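Local coordinates for protein putative 2,5-diketo-D-gluconic acid reductase B (Sinorhizobium meliloti, PDB 3UP8) that probably reduces methylglyoxal to hydroxyacetone with NADPH, as an aldo/keto reductase, and may also reduce 2,5-diketo-D-gluconic acid, at residues Gly71-Val76 and Asp111-Lys116. Sequence-based numbering, arbitrary orientation.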
loop_
_atom_site.group_PDB
_atom_site.type_symbol
_atom_site.label_atom_id
_atom_site.label_comp_id
_atom_site.label_asym_id
_atom_site.label_seq_id
_atom_site.Cartn_x
_atom_site.Cartn_y
_atom_site.Cartn_z
ATOM N N GLY A 71 11.575 -0.394 -10.405
ATOM C CA GLY A 71 12.031 -0.623 -11.775
ATOM C C GLY A 71 11.032 -1.349 -12.664
ATOM O O GLY A 71 11.392 -1.859 -13.716
ATOM N N ASN A 72 9.767 -1.408 -12.258
ATOM C CA ASN A 72 8.764 -2.108 -13.075
ATOM C C ASN A 72 7.579 -1.239 -13.508
ATOM O O ASN A 72 6.551 -1.764 -13.953
ATOM C CB ASN A 72 8.281 -3.370 -12.348
ATOM C CG ASN A 72 7.745 -3.071 -10.947
ATOM O OD1 ASN A 72 7.310 -1.956 -10.664
ATOM N ND2 ASN A 72 7.777 -4.069 -10.070
ATOM N N GLU A 73 7.719 0.085 -13.396
ATOM C CA GLU A 73 6.631 0.995 -13.803
ATOM C C GLU A 73 6.238 0.821 -15.271
ATOM O O GLU A 73 5.043 0.842 -15.609
ATOM C CB GLU A 73 7.014 2.458 -13.569
ATOM C CG GLU A 73 6.893 2.939 -12.126
ATOM C CD GLU A 73 7.500 4.333 -11.940
ATOM O OE1 GLU A 73 8.602 4.593 -12.499
ATOM O OE2 GLU A 73 6.870 5.172 -11.257
ATOM N N ALA A 74 7.240 0.654 -16.140
ATOM C CA ALA A 74 6.992 0.436 -17.568
ATOM C C ALA A 74 6.032 -0.737 -17.819
ATOM O O ALA A 74 5.092 -0.631 -18.613
ATOM C CB ALA A 74 8.328 0.228 -18.332
ATOM N N GLU A 75 6.257 -1.837 -17.117
ATOM C CA GLU A 75 5.459 -3.046 -17.309
ATOM C C GLU A 75 4.075 -2.890 -16.682
ATOM O O GLU A 75 3.093 -3.396 -17.225
ATOM C CB GLU A 75 6.214 -4.265 -16.760
ATOM C CG GLU A 75 7.482 -4.611 -17.575
ATOM C CD GLU A 75 8.745 -3.872 -17.137
ATOM O OE1 GLU A 75 8.675 -2.918 -16.323
ATOM O OE2 GLU A 75 9.838 -4.254 -17.618
ATOM N N VAL A 76 3.990 -2.175 -15.552
ATOM C CA VAL A 76 2.694 -1.823 -14.979
ATOM C C VAL A 76 1.871 -1.049 -16.009
ATOM O O VAL A 76 0.710 -1.376 -16.239
ATOM C CB VAL A 76 2.814 -1.004 -13.649
ATOM C CG1 VAL A 76 1.457 -0.419 -13.249
ATOM C CG2 VAL A 76 3.355 -1.884 -12.519
ATOM N N ASP A 111 7.159 13.293 -14.166
ATOM C CA ASP A 111 6.925 13.245 -15.611
ATOM C C ASP A 111 7.471 11.949 -16.211
ATOM O O ASP A 111 6.854 11.374 -17.114
ATOM C CB ASP A 111 7.556 14.455 -16.308
ATOM C CG ASP A 111 6.781 15.732 -16.084
ATOM O OD1 ASP A 111 5.602 15.676 -15.667
ATOM O OD2 ASP A 111 7.362 16.810 -16.344
ATOM N N GLU A 112 8.626 11.502 -15.718
ATOM C CA GLU A 112 9.253 10.282 -16.214
ATOM C C GLU A 112 8.417 9.056 -15.839
ATOM O O GLU A 112 8.198 8.187 -16.670
ATOM C CB GLU A 112 10.683 10.154 -15.686
ATOM C CG GLU A 112 11.412 8.859 -16.103
ATOM C CD GLU A 112 11.841 8.840 -17.586
ATOM O OE1 GLU A 112 11.877 9.904 -18.237
ATOM O OE2 GLU A 112 12.163 7.743 -18.096
ATOM N N SER A 113 7.942 8.998 -14.590
ATOM C CA SER A 113 7.020 7.936 -14.163
ATOM C C SER A 113 5.809 7.854 -15.080
ATOM O O SER A 113 5.388 6.762 -15.495
ATOM C CB SER A 113 6.535 8.180 -12.722
ATOM O OG SER A 113 7.526 7.801 -11.797
ATOM N N LEU A 114 5.238 9.012 -15.386
ATOM C CA LEU A 114 4.035 9.068 -16.208
ATOM C C LEU A 114 4.284 8.590 -17.646
ATOM O O LEU A 114 3.403 7.986 -18.278
ATOM C CB LEU A 114 3.424 10.463 -16.155
ATOM C CG LEU A 114 2.857 10.813 -14.759
ATOM C CD1 LEU A 114 2.375 12.261 -14.709
ATOM C CD2 LEU A 114 1.714 9.897 -14.420
ATOM N N ARG A 115 5.492 8.831 -18.143
ATOM C CA ARG A 115 5.868 8.277 -19.444
ATOM C C ARG A 115 5.880 6.753 -19.390
ATOM O O ARG A 115 5.385 6.105 -20.327
ATOM C CB ARG A 115 7.214 8.819 -19.933
ATOM C CG ARG A 115 7.160 10.294 -20.340
ATOM C CD ARG A 115 8.441 10.766 -21.045
ATOM N NE ARG A 115 9.531 11.059 -20.113
ATOM C CZ ARG A 115 9.689 12.220 -19.474
ATOM N NH1 ARG A 115 8.835 13.222 -19.655
ATOM N NH2 ARG A 115 10.717 12.379 -18.648
ATOM N N LYS A 116 6.451 6.183 -18.321
ATOM C CA LYS A 116 6.529 4.723 -18.170
ATOM C C LYS A 116 5.146 4.108 -17.959
ATOM O O LYS A 116 4.828 3.048 -18.520
ATOM C CB LYS A 116 7.476 4.318 -17.028
ATOM C CG LYS A 116 8.945 4.739 -17.233
ATOM C CD LYS A 116 9.842 4.002 -16.248
ATOM C CE LYS A 116 11.330 4.203 -16.546
ATOM N NZ LYS A 116 11.922 5.356 -15.783
HETATM O O HOH W 1 10.546 6.115 -13.238
HETATM O O HOH W 2 5.373 1.212 -20.528
#
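With CG set beside its own backbone N (chi1 -79°) and the chain extended beyond it (chi2 171°), Glu-73 reaches from the first turn of helix 73-83 to Ser-113, whose OG is likewise turned to the N side of its residue (chi1 -78°). The two helices are neighbours in the outer layer of the aldo/keto reductase TIM barrel, following the second and third barrel strands. Ser-113 OG donates to Glu-73 OE2 over 2.8 Å, meeting the syn side of the carboxylate somewhat out of its plane. Thr-94 also bonds OE2, linking it to strand 91-96, which separates the two helices in sequence, and Gln-68, from the loop before helix 73-83, bonds Ser-113 OG. The side chains of Tyr-70 and Lys-95, the predicted proton donor and its lysine partner, lie about 7 Å from that of Glu-73.

Lys-116 crosses the stem of Glu-73 at a slant, CB to CB 4.0 Å, and then carries its amine outward. NZ stops 4.7 Å from Glu-73 OE1, and one water spans that gap, accepting from NZ and donating to OE1. Glu-112 is shared within helix 103-117: Arg-115 grips its OE1 side-on through NE and NH2, while Lys-116 NZ makes a weak salt bridge to its OE2.

Nearer the backbones, Ala-74 CA points its hydrogen at Lys-116 O, 3.5 Å away. A second water bridges the two helices, donating to both Ala-74 O (2.7 Å) and Lys-116 O (2.8 Å).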